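Local coordinates for Atu0111 protein (PDB 2FSQ) that is of unknown function but belongs to the 2H clan and may therefore act as a phosphoesterase, at residues A[13-18]-A[187-192]; A[41-46]-A[89-94]; A[81-86]-A[181-186]; A[123-128]-A[157-162]; A[136-141]-A[204-209]. One frame throughout, in Å; residues are numbered along the deposited sequence. Where two conformers were deposited one is given.

Overall arrangement
Contact 3 is the buried one, centred about 5 Å from the centre of the chain, and its polar chemistry runs through waters and an acetate at a probable active site. It shares strand 84-92 with contact 2, a partly buried antiparallel strand pair held by N-H...O bonds. Contact 5 lays a strand of the three-stranded sheet against a helix through leucines packed on each other and backbone, and meets contact 3 through the turn at Pro140 and Val141. Contact 1 ties the N-terminal loop to the loop after strand 184-186 and packs on contact 5 through Ile15. Contact 4, a surface patch of aromatic and aliphatic side chains, lies about 38 Å from contact 1, centre to centre.

Contact 1 of 5, residues A[13-18]-A[187-192]; sequences DYISTA and VSWFEP
Phe190 O is the best-held polar atom here, gripped twice from across the contact: Thr17 N gives it a hydrogen bond at 2.9 Å, from above the carbonyl plane, and Ser16 CA adds a CA-H...O contact at 3.3 Å. The other bond of this single beta bridge between Ser16 and Phe190 runs from Phe190 N to Ile15 O, also at 2.9 Å, in the carbonyl plane, with an N-H...O angle of 156°.

Ile15 touches both aromatic residues, each with a different part. Its CG1 takes the crowded position between backbone N and carbonyl carbon (chi1 68°), which carries CD1 over one face of the Phe190 ring, 3.6 Å from the centroid, a CH-pi contact. Its carbonyl lies at the edge of the Trp189 ring, with O 3.5 Å from CE3. Thr17 CG2 packs on Trp189 CB at 3.7 Å, and Ser16 OG accepts from Ala18 N at 3.2 Å, an ST turn that bends the loop beyond the bridge.

Trp189 is stacked on His20 and gives its NE1 proton to Gln22 O, so the loop following 13-18 wraps around the indole. Phe190 meets Trp198 edge-to-face and touches Leu195, both of helix 195-212, and also packs on Leu75 of strand 75-77.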
# COMPACT_ATOMS: atom_id res chain seq x y z
N ASP A 13 4.41 -18.57 0.68
CA ASP A 13 4.76 -19.42 -0.46
C ASP A 13 4.42 -18.79 -1.82
O ASP A 13 4.90 -19.26 -2.85
CB ASP A 13 4.05 -20.78 -0.35
CG ASP A 13 4.83 -21.90 -1.00
OD1 ASP A 13 5.87 -22.31 -0.43
OD2 ASP A 13 4.41 -22.38 -2.08
N TYR A 14 3.59 -17.75 -1.83
CA TYR A 14 3.27 -17.04 -3.08
C TYR A 14 4.54 -16.54 -3.82
O TYR A 14 4.61 -16.51 -5.06
CB TYR A 14 2.33 -15.86 -2.82
CG TYR A 14 2.18 -14.97 -4.04
CD1 TYR A 14 1.39 -15.37 -5.12
CD2 TYR A 14 2.87 -13.76 -4.13
CE1 TYR A 14 1.27 -14.57 -6.26
CE2 TYR A 14 2.76 -12.95 -5.27
CZ TYR A 14 1.96 -13.36 -6.32
OH TYR A 14 1.86 -12.56 -7.44
N ILE A 15 5.54 -16.14 -3.05
CA ILE A 15 6.72 -15.50 -3.63
C ILE A 15 7.83 -16.48 -4.03
O ILE A 15 8.92 -16.08 -4.45
CB ILE A 15 7.27 -14.42 -2.69
CG1 ILE A 15 7.86 -15.06 -1.43
CG2 ILE A 15 6.18 -13.38 -2.41
CD1 ILE A 15 8.73 -14.15 -0.61
N SER A 16 7.54 -17.77 -3.91
CA SER A 16 8.48 -18.80 -4.30
C SER A 16 8.67 -18.83 -5.81
O SER A 16 7.72 -18.60 -6.57
CB SER A 16 7.96 -20.16 -3.85
OG SER A 16 8.85 -21.18 -4.27
N THR A 17 9.90 -19.13 -6.23
CA THR A 17 10.23 -19.30 -7.65
C THR A 17 9.32 -20.35 -8.28
O THR A 17 8.95 -20.25 -9.44
CB THR A 17 11.72 -19.70 -7.86
OG1 THR A 17 12.05 -20.81 -7.02
CG2 THR A 17 12.67 -18.54 -7.54
N ALA A 18 8.95 -21.35 -7.49
CA ALA A 18 8.08 -22.45 -7.96
C ALA A 18 6.66 -22.02 -8.33
O ALA A 18 5.94 -22.78 -8.98
CB ALA A 18 8.03 -23.54 -6.89
N VAL A 187 11.50 -7.99 -6.13
CA VAL A 187 12.23 -7.78 -7.38
C VAL A 187 12.52 -9.10 -8.11
O VAL A 187 12.41 -9.16 -9.34
CB VAL A 187 13.55 -7.03 -7.12
CG1 VAL A 187 14.27 -6.72 -8.44
CG2 VAL A 187 13.27 -5.75 -6.35
N SER A 188 12.87 -10.13 -7.34
CA SER A 188 13.05 -11.49 -7.88
C SER A 188 12.50 -12.49 -6.91
O SER A 188 12.58 -12.28 -5.70
CB SER A 188 14.52 -11.79 -8.21
OG SER A 188 15.37 -11.67 -7.07
N TRP A 189 11.92 -13.57 -7.43
CA TRP A 189 11.25 -14.56 -6.58
C TRP A 189 12.25 -15.27 -5.68
O TRP A 189 13.43 -15.38 -6.01
CB TRP A 189 10.45 -15.55 -7.44
CG TRP A 189 9.44 -14.89 -8.37
CD1 TRP A 189 9.44 -14.94 -9.74
CD2 TRP A 189 8.32 -14.07 -7.99
NE1 TRP A 189 8.38 -14.21 -10.24
CE2 TRP A 189 7.67 -13.68 -9.19
CE3 TRP A 189 7.78 -13.67 -6.77
CZ2 TRP A 189 6.53 -12.86 -9.20
CZ3 TRP A 189 6.64 -12.86 -6.77
CH2 TRP A 189 6.02 -12.47 -7.98
N PHE A 190 11.78 -15.72 -4.52
CA PHE A 190 12.64 -16.35 -3.51
C PHE A 190 12.79 -17.84 -3.78
O PHE A 190 11.81 -18.52 -4.09
CB PHE A 190 12.03 -16.21 -2.11
CG PHE A 190 12.19 -14.84 -1.48
CD1 PHE A 190 12.38 -13.69 -2.24
CD2 PHE A 190 12.06 -14.72 -0.10
CE1 PHE A 190 12.49 -12.44 -1.62
CE2 PHE A 190 12.17 -13.49 0.52
CZ PHE A 190 12.38 -12.34 -0.24
N GLU A 191 14.02 -18.34 -3.65
CA GLU A 191 14.25 -19.79 -3.67
C GLU A 191 13.52 -20.42 -2.49
O GLU A 191 13.51 -19.84 -1.39
CB GLU A 191 15.74 -20.11 -3.62
CG GLU A 191 16.54 -19.68 -4.87
CD GLU A 191 16.21 -20.50 -6.13
OE1 GLU A 191 15.57 -21.57 -6.03
OE2 GLU A 191 16.61 -20.06 -7.23
N PRO A 192 12.89 -21.59 -2.70
CA PRO A 192 12.12 -22.18 -1.59
C PRO A 192 12.91 -22.50 -0.31
O PRO A 192 12.33 -22.49 0.78
CB PRO A 192 11.54 -23.47 -2.21
CG PRO A 192 12.27 -23.69 -3.47
CD PRO A 192 12.81 -22.39 -3.94

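Contact 2 of 5, residues A[41-46]-A[89-94]; sequences PGNTVV and QGVIES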
# COMPACT_ATOMS: atom_id res chain seq x y z
N PRO A 41 4.00 8.12 -12.55
CA PRO A 41 3.19 9.09 -11.80
C PRO A 41 1.72 8.75 -11.69
O PRO A 41 1.15 8.13 -12.58
CB PRO A 41 3.35 10.40 -12.58
CG PRO A 41 4.47 10.15 -13.56
CD PRO A 41 4.55 8.68 -13.80
N GLY A 42 1.12 9.20 -10.60
CA GLY A 42 -0.29 8.95 -10.38
C GLY A 42 -0.81 9.76 -9.22
O GLY A 42 -0.14 10.69 -8.74
N ASN A 43 -2.00 9.39 -8.76
CA ASN A 43 -2.57 9.99 -7.57
C ASN A 43 -3.32 8.91 -6.79
O ASN A 43 -3.48 7.78 -7.29
CB ASN A 43 -3.43 11.21 -7.92
CG ASN A 43 -4.52 10.91 -8.94
OD1 ASN A 43 -5.25 9.94 -8.81
ND2 ASN A 43 -4.66 11.79 -9.93
N THR A 44 -3.71 9.21 -5.56
CA THR A 44 -4.18 8.17 -4.65
C THR A 44 -4.69 8.80 -3.36
O THR A 44 -4.37 9.95 -3.08
CB THR A 44 -3.03 7.19 -4.32
OG1 THR A 44 -3.50 6.12 -3.50
CG2 THR A 44 -1.88 7.88 -3.61
N VAL A 45 -5.49 8.05 -2.60
CA VAL A 45 -5.85 8.45 -1.25
C VAL A 45 -5.15 7.50 -0.27
O VAL A 45 -5.36 6.28 -0.31
CB VAL A 45 -7.35 8.41 -1.00
CG1 VAL A 45 -7.64 8.91 0.44
CG2 VAL A 45 -8.08 9.30 -2.01
N VAL A 46 -4.33 8.07 0.61
CA VAL A 46 -3.58 7.24 1.56
C VAL A 46 -3.57 7.85 2.94
O VAL A 46 -3.82 9.04 3.09
CB VAL A 46 -2.09 7.04 1.10
CG1 VAL A 46 -2.00 6.65 -0.34
CG2 VAL A 46 -1.24 8.27 1.37
N GLN A 89 -7.12 3.63 -4.26
CA GLN A 89 -6.17 3.94 -5.34
C GLN A 89 -6.77 4.94 -6.30
O GLN A 89 -7.91 4.77 -6.74
CB GLN A 89 -5.85 2.70 -6.17
CG GLN A 89 -4.98 1.67 -5.50
CD GLN A 89 -4.50 0.60 -6.48
OE1 GLN A 89 -4.53 0.80 -7.70
NE2 GLN A 89 -4.07 -0.54 -5.96
N GLY A 90 -5.97 5.94 -6.68
CA GLY A 90 -6.35 6.86 -7.75
C GLY A 90 -5.84 6.29 -9.08
O GLY A 90 -5.68 5.08 -9.24
N VAL A 91 -5.56 7.17 -10.03
CA VAL A 91 -5.08 6.71 -11.34
C VAL A 91 -3.56 6.64 -11.36
O VAL A 91 -2.88 7.20 -10.50
CB VAL A 91 -5.58 7.60 -12.52
CG1 VAL A 91 -7.09 7.57 -12.58
CG2 VAL A 91 -5.05 9.03 -12.37
N ILE A 92 -3.02 5.94 -12.35
CA ILE A 92 -1.57 5.84 -12.50
C ILE A 92 -1.20 5.72 -13.98
O ILE A 92 -1.94 5.12 -14.77
CB ILE A 92 -0.98 4.69 -11.61
CG1 ILE A 92 0.53 4.84 -11.42
CG2 ILE A 92 -1.36 3.30 -12.16
CD1 ILE A 92 1.14 3.86 -10.38
N GLU A 93 -0.04 6.28 -14.34
CA GLU A 93 0.42 6.36 -15.72
C GLU A 93 0.48 5.01 -16.41
O GLU A 93 0.24 4.90 -17.62
CB GLU A 93 1.80 7.01 -15.72
CG GLU A 93 2.48 7.05 -17.08
CD GLU A 93 1.73 7.90 -18.09
OE1 GLU A 93 1.19 8.95 -17.71
OE2 GLU A 93 1.70 7.51 -19.28
N SER A 94 0.82 3.98 -15.62
CA SER A 94 1.03 2.63 -16.10
C SER A 94 -0.25 1.82 -16.28
O SER A 94 -0.18 0.66 -16.68
CB SER A 94 1.94 1.88 -15.13
OG SER A 94 1.49 2.05 -13.80
O HOH W 1 -2.59 5.04 -7.77
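Asn43 CG sits in the crowded position between its own backbone N and carbonyl carbon (chi1 55°), and chi2 of 48° turns OD1 toward the partner strand. OD1 there accepts from Val91 N at 3.0 Å, the proton coming from above the plane of the amide carbonyl. The side chain thus does a backbone oxygen's work, since Asn43 O, 3.5 Å from Val91 N, is badly angled for a bond. Val91 CG2, also in its crowded position, lies alongside the amide, 3.7 Å from Asn43 ND2, and that ND2 bonds to Thr115 OG1 of helix 111-121. In the four-stranded antiparallel sheet, 84-92 is an outermost strand; its part 89-92 runs antiparallel to 42-46, at 173°. Asn43 N bonds to Val91 O at 2.9 Å, and Glu93 N to Pro41 O at 2.8 Å, nearly along the C=O axis. Two glycines let the backbones close up: Gly42 CA comes within 4.0 Å of Ile92 CA, and Gly90 CA within 3.0 Å of Asn43 O. Water 1 hydrogen-bonds to Asn43 O.

Contact 3 of 5, residues A[81-86]-A[181-186]; sequences SSLHMT and ITLSYI. With ACY (acetic acid), chain B.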
# COMPACT_ATOMS: atom_id res chain seq x y z
N SER A 81 9.86 7.52 5.15
CA SER A 81 8.93 8.65 5.12
C SER A 81 7.75 8.46 4.14
O SER A 81 6.83 9.28 4.15
CB SER A 81 9.64 9.97 4.79
OG SER A 81 10.20 9.91 3.48
N SER A 82 7.83 7.43 3.30
CA SER A 82 6.75 7.12 2.34
C SER A 82 5.72 6.16 2.87
O SER A 82 4.74 5.91 2.20
CB SER A 82 7.31 6.52 1.05
OG SER A 82 7.72 5.17 1.26
N LEU A 83 5.96 5.57 4.05
CA LEU A 83 5.08 4.50 4.53
C LEU A 83 3.65 4.99 4.70
O LEU A 83 3.39 6.06 5.26
CB LEU A 83 5.61 3.91 5.83
CG LEU A 83 6.95 3.15 5.71
CD1 LEU A 83 7.50 2.74 7.09
CD2 LEU A 83 6.88 1.95 4.75
N HIS A 84 2.72 4.18 4.20
CA HIS A 84 1.32 4.59 4.21
C HIS A 84 0.44 3.38 4.02
O HIS A 84 0.88 2.35 3.50
CB HIS A 84 1.02 5.54 3.03
CG HIS A 84 1.35 4.96 1.70
ND1 HIS A 84 0.42 4.40 0.84
CD2 HIS A 84 2.54 4.87 1.06
CE1 HIS A 84 1.04 3.96 -0.25
NE2 HIS A 84 2.33 4.24 -0.14
N MSE A 85 -0.81 3.51 4.44
CA MSE A 85 -1.84 2.56 4.05
C MSE A 85 -2.70 3.24 3.00
O MSE A 85 -3.33 4.26 3.27
CB MSE A 85 -2.73 2.17 5.24
CG MSE A 85 -3.75 1.12 4.83
SE MSE A 85 -5.05 0.78 6.27
CE MSE A 85 -6.25 2.25 5.86
N THR A 86 -2.78 2.66 1.80
CA THR A 86 -3.71 3.18 0.79
C THR A 86 -5.15 2.93 1.24
O THR A 86 -5.49 1.86 1.76
CB THR A 86 -3.42 2.53 -0.56
OG1 THR A 86 -2.07 2.86 -0.92
CG2 THR A 86 -4.37 3.03 -1.67
N ILE A 181 0.13 -2.13 4.51
CA ILE A 181 1.22 -1.17 4.38
C ILE A 181 2.37 -1.86 3.66
O ILE A 181 2.87 -2.89 4.10
CB ILE A 181 1.67 -0.65 5.76
CG1 ILE A 181 0.55 0.23 6.33
CG2 ILE A 181 2.97 0.13 5.63
CD1 ILE A 181 0.82 0.80 7.71
N THR A 182 2.78 -1.28 2.54
CA THR A 182 3.89 -1.83 1.78
C THR A 182 5.22 -1.44 2.44
O THR A 182 5.47 -0.26 2.69
CB THR A 182 3.82 -1.29 0.35
OG1 THR A 182 2.62 -1.80 -0.26
CG2 THR A 182 5.07 -1.72 -0.47
N LEU A 183 6.04 -2.44 2.74
CA LEU A 183 7.41 -2.20 3.14
C LEU A 183 8.37 -2.38 1.96
O LEU A 183 9.42 -1.75 1.91
CB LEU A 183 7.82 -3.14 4.28
CG LEU A 183 7.07 -2.94 5.60
CD1 LEU A 183 7.59 -3.93 6.62
CD2 LEU A 183 7.22 -1.51 6.12
N SER A 184 8.00 -3.25 1.01
CA SER A 184 8.91 -3.53 -0.11
C SER A 184 8.14 -4.09 -1.28
O SER A 184 6.98 -4.49 -1.15
CB SER A 184 10.00 -4.54 0.29
OG SER A 184 9.49 -5.86 0.33
N TYR A 185 8.82 -4.15 -2.42
CA TYR A 185 8.34 -4.88 -3.59
C TYR A 185 9.27 -6.04 -3.86
O TYR A 185 10.49 -5.91 -3.73
CB TYR A 185 8.32 -3.96 -4.81
CG TYR A 185 7.18 -2.98 -4.77
CD1 TYR A 185 5.99 -3.27 -5.45
CD2 TYR A 185 7.26 -1.80 -4.04
CE1 TYR A 185 4.92 -2.40 -5.40
CE2 TYR A 185 6.18 -0.91 -3.99
CZ TYR A 185 5.02 -1.23 -4.66
OH TYR A 185 3.96 -0.37 -4.63
N ILE A 186 8.71 -7.16 -4.30
CA ILE A 186 9.53 -8.30 -4.72
C ILE A 186 10.17 -7.98 -6.07
O ILE A 186 9.46 -7.70 -7.05
CB ILE A 186 8.69 -9.58 -4.87
CG1 ILE A 186 7.82 -9.82 -3.63
CG2 ILE A 186 9.58 -10.77 -5.24
CD1 ILE A 186 8.60 -10.18 -2.42
C ACY B . 0.19 -0.07 -1.95
O ACY B . 1.19 0.43 -1.37
OXT ACY B . -0.97 0.42 -1.90
CH3 ACY B . 0.37 -1.36 -2.70
O HOH W 2 3.99 2.05 2.43
O HOH W 3 1.65 1.00 1.30
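An acetate, probably from the crystallisation liquor, joins the two segments: Thr86 OG1 donates to its OXT at 2.9 Å and Thr182 OG1 to its O at 2.9 Å. Water 3 also bonds to that acetate O, accepts from Thr182 N at 2.8 Å and hydrogen-bonds to His84 O, so a solvent molecule fills the place of a direct strand-to-strand bond. It also lies over one face of the His84 imidazole. His84 CG occupies the crowded position (chi1 57°), which turns CE1 to 3.7 Å from the acetate O and sets Thr86 OG1 at the ring's edge, in plane. Water 2 makes the second bridge, from His84 N to Thr182 O.

His84-Met85-Thr86 reads as one of the two His-x-Thr/Ser motifs of the 2H clan, and Ile181-Thr182 would close the other. The acetate between the two threonines probably occupies the place where 2H phosphoesterases bind their phosphate.

Behind the polar layer the packing is aliphatic. Ile181 CG1 lies 4.0 Å from CB of Met85, a selenomethionine, and Leu83 CD2 reaches both Thr182 O (3.3 Å) and Leu183 CD2 (3.7 Å). Leu83 and Leu183 then rest on Ile59 of helix 54-67. Backbone bonds fix each strand in its own sheet, Met85 to Cys47 and Ile181 to Met143, while the His84 ring meets Phe232.

Contact 4 of 5, residues A[123-128]-A[157-162]; sequences STFPTL and ALWRDT
Leu128 hangs over the indole of Trp159, and its CB starts the contact, 3.4 Å above the ring plane and 3.8 Å from the centroid of the five-membered ring, a CH-pi contact near the NE1-CE2 bond. CG stands anti to the carbonyl carbon (chi1 -59°), so the branch slides along the indole toward the helix. CD1 lands 3.8 Å from Trp159 CA and also touches Thr162 OG1 at 3.9 Å. CD2 ends against Leu158 CD2 at 4.0 Å.

Leu158 and Trp159, with Thr162 one turn on, make up the surface of helix 150-167 that meets the loop leading from helix 111-121 to strand 133-139. Thr162 OG1 is turned back into the helix and donates to Leu158 O at 2.7 Å, an oxygen that Thr162 N also uses. That leaves the methyl CG2 to meet the loop: it is 3.5 Å from Phe125 CE1, and Pro126 CG approaches it tip to tip.

The Phe125 and Trp159 side chains cross at about a right angle; their rings meet obliquely, planes at 36°, with Phe125 CE2 3.7 Å from Trp159 CZ3. The Phe125 ring also stacks on Phe163 and meets Phe166 edge-to-face, while Pro126 CD covers one face. Trp159 NE1 gives its proton to Pro129 O, pinning the indole to the loop just past Leu128. Away from the loop, Arg160 bonds to Val87 O of strand 84-92.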
# COMPACT_ATOMS: atom_id res chain seq x y z
N SER A 123 -13.55 18.45 -3.24
CA SER A 123 -13.81 19.63 -2.40
C SER A 123 -15.12 19.53 -1.62
O SER A 123 -15.29 20.23 -0.62
CB SER A 123 -13.79 20.91 -3.25
OG SER A 123 -12.46 21.26 -3.57
N THR A 124 -16.02 18.68 -2.08
CA THR A 124 -17.29 18.43 -1.39
C THR A 124 -17.39 17.04 -0.73
O THR A 124 -18.49 16.59 -0.39
CB THR A 124 -18.49 18.63 -2.32
OG1 THR A 124 -18.39 17.73 -3.44
CG2 THR A 124 -18.56 20.08 -2.83
N PHE A 125 -16.25 16.36 -0.57
CA PHE A 125 -16.23 15.06 0.13
C PHE A 125 -16.80 15.19 1.54
O PHE A 125 -16.40 16.11 2.28
CB PHE A 125 -14.82 14.49 0.19
CG PHE A 125 -14.78 13.02 0.48
CD1 PHE A 125 -15.08 12.10 -0.52
CD2 PHE A 125 -14.45 12.56 1.74
CE1 PHE A 125 -15.06 10.76 -0.26
CE2 PHE A 125 -14.42 11.19 2.01
CZ PHE A 125 -14.74 10.30 1.01
N PRO A 126 -17.73 14.29 1.93
CA PRO A 126 -18.39 14.45 3.22
C PRO A 126 -17.50 14.09 4.41
O PRO A 126 -16.52 13.36 4.26
CB PRO A 126 -19.57 13.48 3.14
CG PRO A 126 -19.08 12.38 2.23
CD PRO A 126 -18.23 13.10 1.20
N THR A 127 -17.85 14.60 5.58
CA THR A 127 -17.19 14.21 6.81
C THR A 127 -17.66 12.81 7.18
O THR A 127 -18.87 12.57 7.32
CB THR A 127 -17.55 15.21 7.93
OG1 THR A 127 -17.03 16.50 7.56
CG2 THR A 127 -16.94 14.79 9.27
N LEU A 128 -16.71 11.88 7.29
CA LEU A 128 -17.01 10.51 7.68
C LEU A 128 -16.29 10.17 8.98
O LEU A 128 -15.30 10.83 9.31
CB LEU A 128 -16.62 9.54 6.56
CG LEU A 128 -17.32 9.78 5.22
CD1 LEU A 128 -16.73 8.90 4.14
CD2 LEU A 128 -18.82 9.56 5.30
N ALA A 157 -15.04 0.79 4.91
CA ALA A 157 -15.74 0.41 3.68
C ALA A 157 -16.61 1.57 3.20
O ALA A 157 -16.78 1.79 2.00
CB ALA A 157 -16.59 -0.83 3.89
N LEU A 158 -17.19 2.32 4.15
CA LEU A 158 -17.99 3.50 3.78
C LEU A 158 -17.12 4.57 3.13
O LEU A 158 -17.52 5.17 2.14
CB LEU A 158 -18.75 4.07 5.00
CG LEU A 158 -19.45 5.41 4.80
CD1 LEU A 158 -20.54 5.32 3.74
CD2 LEU A 158 -20.04 5.87 6.12
N TRP A 159 -15.94 4.83 3.69
CA TRP A 159 -15.00 5.73 3.03
C TRP A 159 -14.75 5.31 1.59
O TRP A 159 -14.78 6.13 0.68
CB TRP A 159 -13.68 5.76 3.78
CG TRP A 159 -13.64 6.64 5.01
CD1 TRP A 159 -14.10 6.33 6.27
CD2 TRP A 159 -13.08 7.95 5.11
NE1 TRP A 159 -13.86 7.38 7.14
CE2 TRP A 159 -13.23 8.39 6.44
CE3 TRP A 159 -12.47 8.80 4.18
CZ2 TRP A 159 -12.78 9.64 6.88
CZ3 TRP A 159 -12.01 10.05 4.62
CH2 TRP A 159 -12.19 10.46 5.95
N ARG A 160 -14.47 4.03 1.38
CA ARG A 160 -14.12 3.54 0.04
C ARG A 160 -15.29 3.61 -0.91
O ARG A 160 -15.12 3.99 -2.06
CB ARG A 160 -13.54 2.12 0.11
CG ARG A 160 -12.09 2.14 0.57
CD ARG A 160 -11.51 0.75 0.80
NE ARG A 160 -11.80 -0.14 -0.33
CZ ARG A 160 -11.11 -0.16 -1.47
NH1 ARG A 160 -10.09 0.67 -1.66
NH2 ARG A 160 -11.49 -0.99 -2.43
N ASP A 161 -16.49 3.27 -0.44
CA ASP A 161 -17.66 3.36 -1.31
C ASP A 161 -17.88 4.81 -1.71
O ASP A 161 -18.26 5.12 -2.85
CB ASP A 161 -18.91 2.84 -0.61
CG ASP A 161 -18.95 1.32 -0.51
OD1 ASP A 161 -18.16 0.65 -1.22
OD2 ASP A 161 -19.76 0.80 0.30
N THR A 162 -17.66 5.72 -0.77
CA THR A 162 -17.85 7.13 -1.06
C THR A 162 -16.77 7.60 -2.05
O THR A 162 -17.08 8.31 -3.01
CB THR A 162 -17.85 7.97 0.24
OG1 THR A 162 -18.78 7.41 1.18
CG2 THR A 162 -18.24 9.44 -0.03

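Contact 5 of 5, residues A[136-141]-A[204-209]; sequences TGLRPV and EELEKL
No aromatic ring takes part; the flat groups are two peptide planes, each with a leucine from the other segment lying over it. Leu206 straddles the Thr136-Gly137 peptide on one face, CD1 3.9 Å from Gly137 N and CD2, nearer the rim, 3.8 Å from Thr136 O. In return Leu138 lays CD1 over the Glu205-Leu206 peptide of the helix, 3.5 Å from Leu206 N and 3.7 Å from Glu205 C.

The two leucines slide past each other in opposite directions, with Leu138 CG 4.1 Å from Leu206 CB. Leu206 CG stands anti to its backbone N (chi1 173°), reaching outward to the strand, whereas Leu138 CG lies anti to its carbonyl carbon. Leu138 CD1 also touches Glu205 CB at 3.8 Å, and its CD2 meets Leu209 CD2 at 4.2 Å. No hydrogen bond crosses the contact.

Thr136 and Gly137 both face Val144, a classic beta bulge in an outermost strand, 133-139, and Leu206 rests on exactly this pair. Helix segment 204-209 and strand segment 136-139 run at 137°, axes 8.0 Å apart at closest. Leu138 and Leu209 also reach Thr62 of helix 54-67 and Met143 of strand 142-147, so the contact sits where two helices pack on the three-stranded sheet.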
# COMPACT_ATOMS: atom_id res chain seq x y z
N THR A 136 -2.69 -7.63 11.07
CA THR A 136 -3.13 -9.01 11.23
C THR A 136 -2.18 -10.02 10.61
O THR A 136 -2.27 -11.21 10.92
CB THR A 136 -4.52 -9.21 10.64
OG1 THR A 136 -4.50 -8.82 9.27
CG2 THR A 136 -5.52 -8.33 11.37
N GLY A 137 -1.26 -9.58 9.75
CA GLY A 137 -0.33 -10.52 9.11
C GLY A 137 0.89 -9.77 8.64
O GLY A 137 0.84 -8.56 8.46
N LEU A 138 1.97 -10.52 8.40
CA LEU A 138 3.21 -9.99 7.84
C LEU A 138 3.68 -10.89 6.73
O LEU A 138 3.58 -12.11 6.82
CB LEU A 138 4.33 -9.93 8.89
CG LEU A 138 4.51 -8.81 9.89
CD1 LEU A 138 5.86 -8.97 10.58
CD2 LEU A 138 4.43 -7.47 9.20
N ARG A 139 4.25 -10.28 5.70
CA ARG A 139 4.82 -11.03 4.59
C ARG A 139 6.00 -10.19 4.09
O ARG A 139 6.16 -9.05 4.51
CB ARG A 139 3.76 -11.21 3.52
CG ARG A 139 3.18 -9.87 3.09
CD ARG A 139 1.93 -10.00 2.28
NE ARG A 139 1.36 -8.67 2.08
CZ ARG A 139 0.17 -8.44 1.53
NH1 ARG A 139 -0.59 -9.44 1.12
NH2 ARG A 139 -0.25 -7.19 1.39
N PRO A 140 6.86 -10.75 3.23
CA PRO A 140 8.02 -9.94 2.81
C PRO A 140 7.71 -8.57 2.23
O PRO A 140 8.51 -7.65 2.40
CB PRO A 140 8.70 -10.83 1.77
CG PRO A 140 8.37 -12.21 2.25
CD PRO A 140 6.92 -12.11 2.67
N VAL A 141 6.55 -8.40 1.59
CA VAL A 141 6.20 -7.09 1.06
C VAL A 141 5.61 -6.12 2.09
O VAL A 141 5.44 -4.93 1.79
CB VAL A 141 5.26 -7.16 -0.18
CG1 VAL A 141 5.97 -7.81 -1.35
CG2 VAL A 141 3.96 -7.88 0.12
N GLU A 204 7.56 -14.29 14.41
CA GLU A 204 8.10 -13.65 15.61
C GLU A 204 7.86 -12.14 15.53
O GLU A 204 7.43 -11.51 16.50
CB GLU A 204 9.59 -13.99 15.75
CG GLU A 204 10.28 -13.41 16.98
CD GLU A 204 11.69 -13.95 17.15
OE1 GLU A 204 11.82 -15.09 17.64
OE2 GLU A 204 12.65 -13.21 16.84
N GLU A 205 8.12 -11.54 14.36
CA GLU A 205 7.98 -10.09 14.20
C GLU A 205 6.54 -9.61 14.21
O GLU A 205 6.26 -8.51 14.68
CB GLU A 205 8.71 -9.56 12.96
CG GLU A 205 10.23 -9.77 13.01
CD GLU A 205 10.91 -9.10 14.20
OE1 GLU A 205 10.59 -7.93 14.51
OE2 GLU A 205 11.81 -9.76 14.80
N LEU A 206 5.63 -10.44 13.70
CA LEU A 206 4.20 -10.10 13.75
C LEU A 206 3.74 -9.96 15.19
O LEU A 206 3.07 -8.98 15.53
CB LEU A 206 3.35 -11.13 13.01
CG LEU A 206 1.83 -10.94 13.18
CD1 LEU A 206 1.33 -9.60 12.61
CD2 LEU A 206 1.07 -12.11 12.55
N GLU A 207 4.11 -10.92 16.04
CA GLU A 207 3.66 -10.84 17.42
C GLU A 207 4.30 -9.67 18.17
O GLU A 207 3.64 -9.01 18.98
CB GLU A 207 3.78 -12.18 18.16
CG GLU A 207 5.17 -12.80 18.27
CD GLU A 207 5.27 -13.89 19.35
OE1 GLU A 207 4.25 -14.16 20.05
OE2 GLU A 207 6.36 -14.48 19.51
N LYS A 208 5.57 -9.38 17.86
CA LYS A 208 6.27 -8.24 18.44
C LYS A 208 5.62 -6.92 18.01
O LYS A 208 5.42 -6.01 18.82
CB LYS A 208 7.77 -8.27 18.09
CG LYS A 208 8.60 -7.13 18.65
CD LYS A 208 10.05 -7.22 18.20
CE LYS A 208 10.85 -6.06 18.74
NZ LYS A 208 12.28 -6.13 18.38
N LEU A 209 5.27 -6.83 16.73
CA LEU A 209 4.65 -5.63 16.19
C LEU A 209 3.25 -5.39 16.77
O LEU A 209 2.90 -4.26 17.10
CB LEU A 209 4.59 -5.72 14.66
CG LEU A 209 3.98 -4.54 13.92
CD1 LEU A 209 4.72 -3.25 14.20
CD2 LEU A 209 3.98 -4.83 12.44